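Local coordinates for putative uncharacterized protein (Pyrococcus furiosus, PDB 3V68) that is of unknown function but belongs to the DUF2666 family and probably binds double-stranded DNA, at residues N38-K43 against R165-I170; V17-E22 against A30-R35; K206-L211 against R227-K232. All coordinates share one frame; numbering follows the deposited sequence.

Interaction 1: N38-K43 against R165-I170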
ATOM      1  N   ASN A  38      -1.359  -1.386  -6.931  1.00  9.57           N
ATOM      2  CA  ASN A  38      -2.423  -0.384  -7.029  1.00 10.01           C
ATOM      3  C   ASN A  38      -3.797  -0.991  -6.743  1.00 10.43           C
ATOM      4  O   ASN A  38      -4.622  -0.394  -6.040  1.00 11.05           O
ATOM      5  CB  ASN A  38      -2.433   0.255  -8.422  1.00 10.14           C
ATOM      6  CG  ASN A  38      -1.172   1.054  -8.721  1.00 10.07           C
ATOM      7  OD1 ASN A  38      -0.430   1.451  -7.818  1.00 10.84           O
ATOM      8  ND2 ASN A  38      -0.924   1.294 -10.006  1.00 11.22           N
ATOM      9  N   THR A  39      -4.014  -2.192  -7.270  1.00 10.36           N
ATOM     10  CA  THR A  39      -5.296  -2.890  -7.156  1.00 10.59           C
ATOM     11  C   THR A  39      -5.587  -3.324  -5.726  1.00 10.49           C
ATOM     12  O   THR A  39      -6.649  -3.007  -5.186  1.00 10.88           O
ATOM     13  CB  THR A  39      -5.351  -4.095  -8.109  1.00 10.92           C
ATOM     14  OG1 THR A  39      -5.080  -3.641  -9.441  1.00 11.33           O
ATOM     15  CG2 THR A  39      -6.733  -4.759  -8.084  1.00 11.63           C
ATOM     16  N   VAL A  40      -4.655  -4.043  -5.109  1.00 10.35           N
ATOM     17  CA  VAL A  40      -4.903  -4.541  -3.757  1.00 10.35           C
ATOM     18  C   VAL A  40      -4.981  -3.404  -2.742  1.00 10.44           C
ATOM     19  O   VAL A  40      -5.788  -3.453  -1.810  1.00 10.57           O
ATOM     20  CB  VAL A  40      -3.923  -5.657  -3.323  1.00 10.35           C
ATOM     21  CG1 VAL A  40      -3.977  -6.817  -4.309  1.00 11.01           C
ATOM     22  CG2 VAL A  40      -2.493  -5.139  -3.176  1.00  9.67           C
ATOM     23  N   SER A  41      -4.171  -2.366  -2.937  1.00 10.60           N
ATOM     24  CA  SER A  41      -4.186  -1.219  -2.026  1.00 11.17           C
ATOM     25  C   SER A  41      -5.529  -0.499  -2.065  1.00 11.60           C
ATOM     26  O   SER A  41      -6.019  -0.043  -1.034  1.00 12.04           O
ATOM     27  CB  SER A  41      -3.059  -0.250  -2.354  1.00 10.83           C
ATOM     28  OG  SER A  41      -1.798  -0.838  -2.090  1.00 12.00           O
ATOM     29  N   SER A  42      -6.126  -0.425  -3.251  1.00 11.92           N
ATOM     30  CA  SER A  42      -7.420   0.239  -3.425  1.00 12.83           C
ATOM     31  C   SER A  42      -8.559  -0.518  -2.739  1.00 12.78           C
ATOM     32  O   SER A  42      -9.567   0.080  -2.358  1.00 13.18           O
ATOM     33  CB  SER A  42      -7.736   0.428  -4.913  1.00 12.96           C
ATOM     34  OG  SER A  42      -8.186  -0.771  -5.517  1.00 16.24           O
ATOM     35  N   LYS A  43      -8.383  -1.828  -2.577  1.00 12.80           N
ATOM     36  CA  LYS A  43      -9.423  -2.693  -2.012  1.00 13.22           C
ATOM     37  C   LYS A  43      -9.320  -2.931  -0.510  1.00 13.30           C
ATOM     38  O   LYS A  43     -10.300  -3.330   0.117  1.00 13.53           O
ATOM     39  CB  LYS A  43      -9.465  -4.038  -2.743  1.00 13.34           C
ATOM     40  CG  LYS A  43      -9.965  -3.959  -4.179  1.00 14.08           C
ATOM     41  CD  LYS A  43     -11.444  -3.597  -4.256  1.00 17.37           C
ATOM     42  CE  LYS A  43     -11.925  -3.602  -5.695  1.00 18.74           C
ATOM     43  NZ  LYS A  43     -13.353  -3.192  -5.793  1.00 21.80           N
ATOM     44  N   ARG A 165      -5.494  -8.289   5.588  1.00 13.55           N
ATOM     45  CA  ARG A 165      -4.116  -8.670   5.907  1.00 13.56           C
ATOM     46  C   ARG A 165      -3.405  -9.267   4.697  1.00 13.07           C
ATOM     47  O   ARG A 165      -2.267  -8.893   4.395  1.00 12.93           O
ATOM     48  CB  ARG A 165      -4.068  -9.663   7.073  1.00 13.82           C
ATOM     49  CG  ARG A 165      -2.663  -9.899   7.610  1.00 16.23           C
ATOM     50  CD  ARG A 165      -2.543 -11.195   8.404  1.00 19.91           C
ATOM     51  NE  ARG A 165      -3.144 -12.337   7.720  1.00 22.28           N
ATOM     52  CZ  ARG A 165      -2.586 -13.017   6.719  1.00 24.26           C
ATOM     53  NH1 ARG A 165      -1.389 -12.686   6.243  1.00 24.27           N
ATOM     54  NH2 ARG A 165      -3.239 -14.038   6.181  1.00 25.19           N
ATOM     55  N   LEU A 166      -4.077 -10.196   4.019  1.00 12.77           N
ATOM     56  CA  LEU A 166      -3.512 -10.860   2.847  1.00 12.56           C
ATOM     57  C   LEU A 166      -3.257  -9.859   1.728  1.00 11.90           C
ATOM     58  O   LEU A 166      -2.202  -9.888   1.090  1.00 12.07           O
ATOM     59  CB  LEU A 166      -4.413 -11.996   2.352  1.00 12.93           C
ATOM     60  CG  LEU A 166      -3.776 -12.886   1.275  1.00 14.32           C
ATOM     61  CD1 LEU A 166      -2.575 -13.652   1.824  1.00 16.09           C
ATOM     62  CD2 LEU A 166      -4.806 -13.838   0.685  1.00 15.28           C
ATOM     63  N   LEU A 167      -4.223  -8.974   1.498  1.00 11.73           N
ATOM     64  CA  LEU A 167      -4.065  -7.926   0.492  1.00 11.19           C
ATOM     65  C   LEU A 167      -2.883  -7.009   0.817  1.00 10.95           C
ATOM     66  O   LEU A 167      -2.101  -6.661  -0.069  1.00 10.42           O
ATOM     67  CB  LEU A 167      -5.353  -7.115   0.342  1.00 11.42           C
ATOM     68  CG  LEU A 167      -6.560  -7.835  -0.267  1.00 11.05           C
ATOM     69  CD1 LEU A 167      -7.789  -6.961  -0.119  1.00 12.28           C
ATOM     70  CD2 LEU A 167      -6.319  -8.181  -1.733  1.00 12.62           C
ATOM     71  N   ALA A 168      -2.742  -6.640   2.089  1.00 10.75           N
ATOM     72  CA  ALA A 168      -1.613  -5.825   2.536  1.00 10.64           C
ATOM     73  C   ALA A 168      -0.277  -6.548   2.343  1.00 10.64           C
ATOM     74  O   ALA A 168       0.714  -5.931   1.935  1.00 10.46           O
ATOM     75  CB  ALA A 168      -1.798  -5.403   3.997  1.00 10.72           C
ATOM     76  N   SER A 169      -0.267  -7.848   2.634  1.00 10.77           N
ATOM     77  CA  SER A 169       0.916  -8.690   2.450  1.00 10.78           C
ATOM     78  C   SER A 169       1.311  -8.790   0.977  1.00 10.15           C
ATOM     79  O   SER A 169       2.493  -8.727   0.643  1.00 10.68           O
ATOM     80  CB  SER A 169       0.679 -10.086   3.029  1.00 11.21           C
ATOM     81  OG  SER A 169       1.887 -10.829   3.056  1.00 12.32           O
ATOM     82  N   ILE A 170       0.317  -8.935   0.103  1.00  9.96           N
ATOM     83  CA  ILE A 170       0.562  -8.968  -1.339  1.00  9.48           C
ATOM     84  C   ILE A 170       1.133  -7.630  -1.806  1.00  9.30           C
ATOM     85  O   ILE A 170       2.081  -7.593  -2.592  1.00  9.67           O
ATOM     86  CB  ILE A 170      -0.715  -9.336  -2.124  1.00  9.39           C
ATOM     87  CG1 ILE A 170      -1.052 -10.811  -1.892  1.00  9.39           C
ATOM     88  CG2 ILE A 170      -0.543  -9.053  -3.625  1.00  9.53           C
ATOM     89  CD1 ILE A 170      -2.464 -11.201  -2.278  1.00 10.08           C
TER

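Interaction 2: V17-E22 against A30-R35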
ATOM      1  N   VAL A  17     -11.510 -10.040 -10.851  1.00 17.34           N
ATOM      2  CA  VAL A  17     -10.447  -9.582 -11.754  1.00 16.98           C
ATOM      3  C   VAL A  17      -9.329 -10.614 -11.863  1.00 16.90           C
ATOM      4  O   VAL A  17      -9.196 -11.497 -11.010  1.00 16.84           O
ATOM      5  CB  VAL A  17      -9.853  -8.195 -11.349  1.00 16.93           C
ATOM      6  CG1 VAL A  17     -10.921  -7.099 -11.390  1.00 16.98           C
ATOM      7  CG2 VAL A  17      -9.152  -8.255  -9.980  1.00 16.99           C
ATOM      8  N   GLY A  18      -8.543 -10.512 -12.927  1.00 16.40           N
ATOM      9  CA  GLY A  18      -7.447 -11.452 -13.150  1.00 16.32           C
ATOM     10  C   GLY A  18      -6.438 -10.921 -14.141  1.00 16.04           C
ATOM     11  O   GLY A  18      -6.801 -10.343 -15.170  1.00 15.97           O
ATOM     12  N   GLU A  19      -5.160 -11.108 -13.824  1.00 15.24           N
ATOM     13  CA  GLU A  19      -4.083 -10.713 -14.726  1.00 14.90           C
ATOM     14  C   GLU A  19      -2.880 -11.619 -14.521  1.00 14.87           C
ATOM     15  O   GLU A  19      -2.652 -12.120 -13.422  1.00 14.59           O
ATOM     16  CB  GLU A  19      -3.695  -9.250 -14.498  1.00 15.21           C
ATOM     17  CG  GLU A  19      -2.859  -8.641 -15.613  1.00 15.25           C
ATOM     18  CD  GLU A  19      -2.964  -7.131 -15.663  1.00 15.00           C
ATOM     19  OE1 GLU A  19      -1.948  -6.457 -15.399  1.00 15.46           O
ATOM     20  OE2 GLU A  19      -4.063  -6.626 -15.970  1.00 15.44           O
ATOM     21  N   ASN A  20      -2.128 -11.841 -15.591  1.00 14.64           N
ATOM     22  CA  ASN A  20      -0.889 -12.596 -15.511  1.00 14.94           C
ATOM     23  C   ASN A  20       0.154 -12.015 -16.451  1.00 15.04           C
ATOM     24  O   ASN A  20      -0.144 -11.129 -17.258  1.00 15.65           O
ATOM     25  CB  ASN A  20      -1.135 -14.074 -15.841  1.00 14.90           C
ATOM     26  CG  ASN A  20      -1.463 -14.300 -17.306  1.00 16.12           C
ATOM     27  OD1 ASN A  20      -1.908 -13.387 -17.999  1.00 16.82           O
ATOM     28  ND2 ASN A  20      -1.249 -15.523 -17.781  1.00 18.01           N
ATOM     29  N   VAL A  21       1.377 -12.510 -16.326  1.00 14.77           N
ATOM     30  CA  VAL A  21       2.443 -12.205 -17.265  1.00 15.02           C
ATOM     31  C   VAL A  21       2.730 -13.466 -18.063  1.00 15.85           C
ATOM     32  O   VAL A  21       2.777 -14.562 -17.504  1.00 15.12           O
ATOM     33  CB  VAL A  21       3.712 -11.712 -16.537  1.00 14.93           C
ATOM     34  CG1 VAL A  21       4.871 -11.521 -17.513  1.00 14.40           C
ATOM     35  CG2 VAL A  21       3.413 -10.415 -15.822  1.00 14.90           C
ATOM     36  N   GLU A  22       2.890 -13.305 -19.373  1.00 17.01           N
ATOM     37  CA  GLU A  22       3.246 -14.420 -20.246  1.00 18.50           C
ATOM     38  C   GLU A  22       4.539 -14.129 -21.002  1.00 19.07           C
ATOM     39  O   GLU A  22       5.253 -15.050 -21.403  1.00 19.61           O
ATOM     40  CB  GLU A  22       2.101 -14.732 -21.210  1.00 19.00           C
ATOM     41  CG  GLU A  22       0.912 -15.392 -20.522  1.00 21.04           C
ATOM     42  CD  GLU A  22      -0.292 -15.555 -21.429  1.00 23.50           C
ATOM     43  OE1 GLU A  22      -0.107 -15.707 -22.653  1.00 24.55           O
ATOM     44  OE2 GLU A  22      -1.426 -15.543 -20.903  1.00 25.65           O
ATOM     45  N   ALA A  30       7.563  -5.698 -13.782  1.00 11.23           N
ATOM     46  CA  ALA A  30       7.415  -4.496 -12.962  1.00 11.11           C
ATOM     47  C   ALA A  30       6.040  -3.849 -13.138  1.00 11.04           C
ATOM     48  O   ALA A  30       5.451  -3.383 -12.164  1.00 10.88           O
ATOM     49  CB  ALA A  30       8.534  -3.497 -13.250  1.00 11.19           C
ATOM     50  N   MET A  31       5.532  -3.837 -14.368  0.50 11.01           N
ATOM     51  CA  MET A  31       4.211  -3.271 -14.637  0.50 10.91           C
ATOM     52  C   MET A  31       3.090  -4.114 -14.030  0.50 10.75           C
ATOM     53  O   MET A  31       2.108  -3.570 -13.524  0.50 10.85           O
ATOM     54  CB  MET A  31       4.004  -3.060 -16.138  0.50 10.95           C
ATOM     55  CG  MET A  31       4.836  -1.916 -16.702  0.50 11.32           C
ATOM     56  SD  MET A  31       4.528  -0.352 -15.856  0.50 12.08           S
ATOM     57  CE  MET A  31       2.841  -0.030 -16.371  0.50 12.70           C
ATOM     58  N   PHE A  32       3.250  -5.436 -14.071  1.00 10.52           N
ATOM     59  CA  PHE A  32       2.312  -6.354 -13.422  1.00 10.12           C
ATOM     60  C   PHE A  32       2.273  -6.114 -11.910  1.00  9.66           C
ATOM     61  O   PHE A  32       1.192  -5.956 -11.328  1.00  9.56           O
ATOM     62  CB  PHE A  32       2.689  -7.811 -13.715  1.00 10.51           C
ATOM     63  CG  PHE A  32       1.951  -8.815 -12.863  1.00 11.06           C
ATOM     64  CD1 PHE A  32       0.658  -9.210 -13.189  1.00 12.37           C
ATOM     65  CD2 PHE A  32       2.550  -9.358 -11.728  1.00 11.58           C
ATOM     66  CE1 PHE A  32      -0.025 -10.144 -12.397  1.00 12.56           C
ATOM     67  CE2 PHE A  32       1.870 -10.286 -10.931  1.00 12.45           C
ATOM     68  CZ  PHE A  32       0.587 -10.681 -11.270  1.00 12.52           C
ATOM     69  N   LEU A  33       3.448  -6.059 -11.286  1.00  9.52           N
ATOM     70  CA  LEU A  33       3.515  -5.862  -9.841  1.00  9.57           C
ATOM     71  C   LEU A  33       2.991  -4.489  -9.428  1.00  9.41           C
ATOM     72  O   LEU A  33       2.372  -4.349  -8.371  1.00  9.48           O
ATOM     73  CB  LEU A  33       4.942  -6.057  -9.329  1.00  9.19           C
ATOM     74  CG  LEU A  33       5.533  -7.468  -9.419  1.00 10.14           C
ATOM     75  CD1 LEU A  33       7.013  -7.412  -9.072  1.00  9.97           C
ATOM     76  CD2 LEU A  33       4.782  -8.448  -8.525  1.00 12.00           C
ATOM     77  N   SER A  34       3.241  -3.492 -10.277  1.00  9.49           N
ATOM     78  CA  SER A  34       2.724  -2.138 -10.092  1.00  9.46           C
ATOM     79  C   SER A  34       1.202  -2.151 -10.062  1.00  9.36           C
ATOM     80  O   SER A  34       0.583  -1.599  -9.153  1.00  9.71           O
ATOM     81  CB  SER A  34       3.204  -1.230 -11.228  1.00  9.36           C
ATOM     82  OG  SER A  34       4.589  -0.961 -11.119  1.00 10.20           O
ATOM     83  N   ARG A  35       0.608  -2.798 -11.060  1.00  9.16           N
ATOM     84  CA  ARG A  35      -0.842  -2.918 -11.144  1.00  9.49           C
ATOM     85  C   ARG A  35      -1.437  -3.731  -9.991  1.00  9.31           C
ATOM     86  O   ARG A  35      -2.480  -3.363  -9.444  1.00  9.68           O
ATOM     87  CB  ARG A  35      -1.245  -3.449 -12.520  1.00  9.59           C
ATOM     88  CG  ARG A  35      -1.057  -2.383 -13.601  1.00  9.84           C
ATOM     89  CD  ARG A  35      -1.141  -2.946 -15.018  1.00 10.21           C
ATOM     90  NE  ARG A  35      -2.373  -3.689 -15.297  1.00 10.36           N
ATOM     91  CZ  ARG A  35      -3.565  -3.135 -15.515  1.00 10.18           C
ATOM     92  NH1 ARG A  35      -3.720  -1.817 -15.479  1.00 10.33           N
ATOM     93  NH2 ARG A  35      -4.609  -3.908 -15.780  1.00 12.16           N
TER

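Interaction 3: K206-L211 against R227-K232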
ATOM      1  N   LYS A 206       8.679  21.711   4.190  1.00 16.83           N
ATOM      2  CA  LYS A 206       8.935  22.440   2.954  1.00 16.81           C
ATOM      3  C   LYS A 206      10.261  22.006   2.318  1.00 15.93           C
ATOM      4  O   LYS A 206      10.327  21.723   1.127  1.00 15.68           O
ATOM      5  CB  LYS A 206       8.948  23.948   3.235  1.00 17.37           C
ATOM      6  CG  LYS A 206       8.926  24.829   1.994  1.00 19.92           C
ATOM      7  CD  LYS A 206       8.964  26.317   2.358  1.00 23.38           C
ATOM      8  CE  LYS A 206       7.709  26.768   3.106  1.00 25.24           C
ATOM      9  NZ  LYS A 206       7.795  28.199   3.533  1.00 26.95           N
ATOM     10  N   GLU A 207      11.308  21.939   3.133  1.00 15.49           N
ATOM     11  CA  GLU A 207      12.628  21.544   2.657  1.00 15.12           C
ATOM     12  C   GLU A 207      12.670  20.120   2.102  1.00 13.91           C
ATOM     13  O   GLU A 207      13.269  19.877   1.052  1.00 13.89           O
ATOM     14  CB  GLU A 207      13.662  21.705   3.773  1.00 15.54           C
ATOM     15  CG  GLU A 207      13.999  23.159   4.076  1.00 18.53           C
ATOM     16  CD  GLU A 207      14.567  23.366   5.470  1.00 21.48           C
ATOM     17  OE1 GLU A 207      14.814  22.373   6.187  1.00 23.06           O
ATOM     18  OE2 GLU A 207      14.760  24.539   5.854  1.00 23.89           O
ATOM     19  N   ILE A 208      12.031  19.183   2.798  1.00 13.15           N
ATOM     20  CA  ILE A 208      12.101  17.791   2.359  1.00 12.12           C
ATOM     21  C   ILE A 208      11.262  17.530   1.104  1.00 11.91           C
ATOM     22  O   ILE A 208      11.644  16.728   0.251  1.00 11.61           O
ATOM     23  CB  ILE A 208      11.830  16.765   3.506  1.00 11.53           C
ATOM     24  CG1 ILE A 208      12.447  15.402   3.142  1.00 11.28           C
ATOM     25  CG2 ILE A 208      10.341  16.672   3.861  1.00 11.94           C
ATOM     26  CD1 ILE A 208      12.294  14.309   4.194  1.00 10.67           C
ATOM     27  N   VAL A 209      10.136  18.232   0.981  1.00 11.91           N
ATOM     28  CA  VAL A 209       9.324  18.148  -0.234  1.00 12.01           C
ATOM     29  C   VAL A 209      10.116  18.680  -1.429  1.00 11.85           C
ATOM     30  O   VAL A 209      10.134  18.062  -2.496  1.00 12.28           O
ATOM     31  CB  VAL A 209       7.982  18.892  -0.084  1.00 12.00           C
ATOM     32  CG1 VAL A 209       7.280  19.023  -1.431  1.00 12.09           C
ATOM     33  CG2 VAL A 209       7.088  18.151   0.889  1.00 12.58           C
ATOM     34  N   GLN A 210      10.793  19.809  -1.232  1.00 11.97           N
ATOM     35  CA  GLN A 210      11.633  20.377  -2.276  1.00 12.18           C
ATOM     36  C   GLN A 210      12.743  19.412  -2.690  1.00 11.99           C
ATOM     37  O   GLN A 210      12.992  19.214  -3.877  1.00 11.78           O
ATOM     38  CB  GLN A 210      12.210  21.718  -1.825  1.00 12.51           C
ATOM     39  CG  GLN A 210      13.029  22.431  -2.891  1.00 13.79           C
ATOM     40  CD  GLN A 210      12.208  22.860  -4.096  1.00 14.77           C
ATOM     41  OE1 GLN A 210      11.009  23.119  -3.995  1.00 17.78           O
ATOM     42  NE2 GLN A 210      12.858  22.940  -5.247  1.00 16.63           N
ATOM     43  N   LEU A 211      13.394  18.797  -1.702  1.00 11.86           N
ATOM     44  CA  LEU A 211      14.420  17.804  -1.984  1.00 12.08           C
ATOM     45  C   LEU A 211      13.854  16.628  -2.781  1.00 11.75           C
ATOM     46  O   LEU A 211      14.480  16.161  -3.739  1.00 12.06           O
ATOM     47  CB  LEU A 211      15.093  17.326  -0.692  1.00 12.57           C
ATOM     48  CG  LEU A 211      16.304  16.406  -0.881  1.00 13.58           C
ATOM     49  CD1 LEU A 211      17.437  17.099  -1.626  1.00 15.39           C
ATOM     50  CD2 LEU A 211      16.798  15.850   0.450  1.00 14.82           C
ATOM     51  N   ARG A 227       8.143   7.504  -1.012  1.00  8.71           N
ATOM     52  CA  ARG A 227       7.986   6.702   0.196  1.00  9.05           C
ATOM     53  C   ARG A 227       9.061   7.040   1.228  1.00  8.97           C
ATOM     54  O   ARG A 227       8.764   7.156   2.414  1.00  9.39           O
ATOM     55  CB  ARG A 227       7.998   5.215  -0.145  1.00  8.81           C
ATOM     56  CG  ARG A 227       6.673   4.754  -0.727  1.00  9.33           C
ATOM     57  CD  ARG A 227       6.797   3.426  -1.452  1.00 10.47           C
ATOM     58  NE  ARG A 227       5.470   2.866  -1.703  1.00 10.82           N
ATOM     59  CZ  ARG A 227       4.648   3.271  -2.669  1.00 11.96           C
ATOM     60  NH1 ARG A 227       5.009   4.239  -3.509  1.00 12.85           N
ATOM     61  NH2 ARG A 227       3.459   2.705  -2.792  1.00 13.03           N
ATOM     62  N   GLU A 228      10.303   7.200   0.775  1.00  9.12           N
ATOM     63  CA  GLU A 228      11.390   7.558   1.681  1.00  9.75           C
ATOM     64  C   GLU A 228      11.168   8.929   2.314  1.00  9.69           C
ATOM     65  O   GLU A 228      11.358   9.095   3.523  1.00 10.07           O
ATOM     66  CB  GLU A 228      12.746   7.491   0.971  1.00  9.50           C
ATOM     67  CG  GLU A 228      13.957   7.741   1.886  1.00 11.24           C
ATOM     68  CD  GLU A 228      14.122   6.718   3.003  1.00 13.34           C
ATOM     69  OE1 GLU A 228      13.561   5.607   2.916  1.00 12.85           O
ATOM     70  OE2 GLU A 228      14.847   7.027   3.973  1.00 14.60           O
ATOM     71  N   MET A 229      10.752   9.903   1.502  0.50  9.92           N
ATOM     72  CA  MET A 229      10.460  11.252   1.999  0.50  9.94           C
ATOM     73  C   MET A 229       9.379  11.206   3.079  0.50 10.19           C
ATOM     74  O   MET A 229       9.533  11.790   4.156  0.50 10.33           O
ATOM     75  CB  MET A 229      10.042  12.174   0.849  0.50 10.05           C
ATOM     76  CG  MET A 229       9.724  13.609   1.268  0.50  9.55           C
ATOM     77  SD  MET A 229       8.019  13.862   1.799  0.50  7.34           S
ATOM     78  CE  MET A 229       7.162  13.876   0.231  0.50  8.39           C
ATOM     79  N   LEU A 230       8.301  10.485   2.792  1.00 10.05           N
ATOM     80  CA  LEU A 230       7.203  10.314   3.747  1.00 10.24           C
ATOM     81  C   LEU A 230       7.621   9.601   5.035  1.00 10.57           C
ATOM     82  O   LEU A 230       7.140   9.944   6.114  1.00 10.23           O
ATOM     83  CB  LEU A 230       6.021   9.598   3.089  1.00  9.98           C
ATOM     84  CG  LEU A 230       5.314  10.383   1.983  1.00 11.15           C
ATOM     85  CD1 LEU A 230       4.341   9.482   1.260  1.00 10.97           C
ATOM     86  CD2 LEU A 230       4.627  11.648   2.498  1.00 11.80           C
ATOM     87  N   SER A 231       8.537   8.639   4.927  1.00 11.00           N
ATOM     88  CA  SER A 231       9.004   7.898   6.104  1.00 11.44           C
ATOM     89  C   SER A 231       9.674   8.811   7.136  1.00 11.54           C
ATOM     90  O   SER A 231       9.626   8.533   8.340  1.00 12.00           O
ATOM     91  CB  SER A 231       9.947   6.761   5.696  1.00 11.58           C
ATOM     92  OG  SER A 231      11.268   7.230   5.508  1.00 13.48           O
ATOM     93  N   LYS A 232      10.277   9.901   6.666  1.00 11.85           N
ATOM     94  CA  LYS A 232      10.960  10.843   7.557  1.00 12.01           C
ATOM     95  C   LYS A 232       9.972  11.625   8.420  1.00 12.51           C
ATOM     96  O   LYS A 232      10.348  12.194   9.445  1.00 12.67           O
ATOM     97  CB  LYS A 232      11.865  11.802   6.770  1.00 12.19           C
ATOM     98  CG  LYS A 232      12.969  11.131   5.960  1.00 11.64           C
ATOM     99  CD  LYS A 232      13.844  10.208   6.812  1.00 12.43           C
ATOM    100  CE  LYS A 232      15.016   9.664   6.011  1.00 13.14           C
ATOM    101  NZ  LYS A 232      15.655   8.492   6.690  1.00 15.51           N
TER

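Interaction 1: N38-K43 against R165-I170
Val40 and Leu167 owe their meeting to matching first torsions: Val40 CG1 and Leu167 CG each stand anti to the carbonyl carbon of their own residue (chi1 -57° for CG1's valine, -68° in Leu167), and from these positions the two branched ends converge between the helices. This is helix-helix packing between helix 26-43, in the first DUF2666 sequence region, and helix 160-181, in the second. The local axes run in largely opposite senses, at 149°, and approach to 8.7 Å. Between 38-43 and 165-170 the backbones are nearest at this same pair, with Val40 CA 5.5 Å from Leu167 CA, and both side chains leave their helices toward the partner.

Val40 does its work with both methyls. CG1 rests on Leu167 CD2 at 3.7 Å, the two side chains passing at a slant, while the same methyl also reaches Ile170 CG2, one turn further along, at 4.2 Å. Ile170 lies nearly at right angles to Val40 and offers only this branch methyl. The other leucine methyl, CD1, has a looser neighbour in the first carbon of the Lys43 side chain, CB, at 4.3 Å. Beyond CB the lysine leads away from 165-170, and its cation-pi partner is Trp15.

The valine thus illustrates how one beta-branched residue can seat two residues a turn apart, Leu167 and Ile170, without any polar bond between the two segments. Leu167 and Ile170 also press on Ile137 of strand 136-143, and Ile170 adds Phe139, so the contact belongs to the buried layer between helices and sheet. The second valine methyl finds backbone instead of side chain: Val40 CG2 lies 3.5 Å from the carbonyl oxygen Leu167 O.

Interaction 2: V17-E22 against A30-R35
Glu19 and Arg35 supply the electrostatic share of this contact, a bidentate, side-on salt bridge. Arg35 NE donates to Glu19 OE1 at 2.8 Å, and Arg35 NH2 to Glu19 OE2 at the same 2.8 Å. Both bonds are nearly straight (172°), both oxygens accept through syn lone pairs, and the carboxylate lies almost coplanar with the guanidinium, 5° apart; the paired bonds hold the two flat groups edge to edge. With the glutamate chain extended and the arginine turned at chi3, the two side chains cross at about a right angle while their planar ends lie in one plane.

The apolar share belongs to Val21 and Phe32. Val21 CG2 sits 3.4 Å from Phe32 CB and comes obliquely to the ring.

A third kind of contact sets a backbone oxygen against a ring edge: Glu19 O lies near the ring plane, 3.4 Å from Phe32 CE1.

The pairing joins strand 15-20, an outermost strand of the four-stranded antiparallel sheet, to helix 26-43, which follows it in the chain; the local axes of 17-20 and 30-35 lie at 159°. Arg35 NH1 has a further partner in Gly120 O, while Phe32 also packs on Leu6 and Phe8 of strand 5-12, next in the sheet.

Interaction 3: K206-L211 against R227-K232
Ile208 and Met229 pass each other at a slant, whereas Ile208 and Lys232 meet close to a right angle; the long branch of a single isoleucine touches Met229 partway and Lys232 at the end. The setting is the packing of two consecutive helices, 202-213 and 219-231; between 206-211 and 227-232 the nearest CA atoms are those of Ile208 and Met229.

The isoleucine is drawn out along its longer branch: CG1 stands anti to the backbone N (chi1 -158°) and CD1 continues the extended course. Partway along, Ile208 CG1 touches Met229 CG at 3.8 Å. At the end, Ile208 CD1 lies 3.6 Å from Lys232 CB and 3.7 Å from Lys232 CG, using the aliphatic stem of the lysine as an apolar surface. The same methyl, Ile208 CD1, also approaches the backbone oxygen Met229 O, at 3.7 Å.

Lys232 bends at chi2, leading its amine away from the isoleucine to a weak salt bridge, 3.2 Å long, between Lys232 NZ and Glu228 OE2, one turn back on its own segment. Around the pair, Phe196 also packs on Ile208, and Leu66, Glu67 and Leu70 of helix 66-73 meet Val209, the next residue along.

Chemically, the helices are joined here by dispersion and shape. The one charged residue taking part contributes its carbons to the interface, and its ammonium is directed away from 206-211, in a weak pairing with Glu228.

Overall arrangement
From the N terminus, interaction 2 comes first: strand 15-20 leads through a short connection into helix 26-43, and the contact closes seven residues, the connection and the start of that helix. The same helix, at its C-terminal end, enters interaction 1, whose centre is about 14 Å from the centre of interaction 2. Here the closure is far wider, spanning 121 residues to helix 160-181 and tying the first DUF2666 sequence region to the second. Interaction 3 then closes fifteen residues between two consecutive helices of the second region, its centre about 24 Å from that of interaction 1. The three follow in series, none nested or crossing: a local strand-helix closure, a central joint between the two halves of the sequence, and a separate helical pairing.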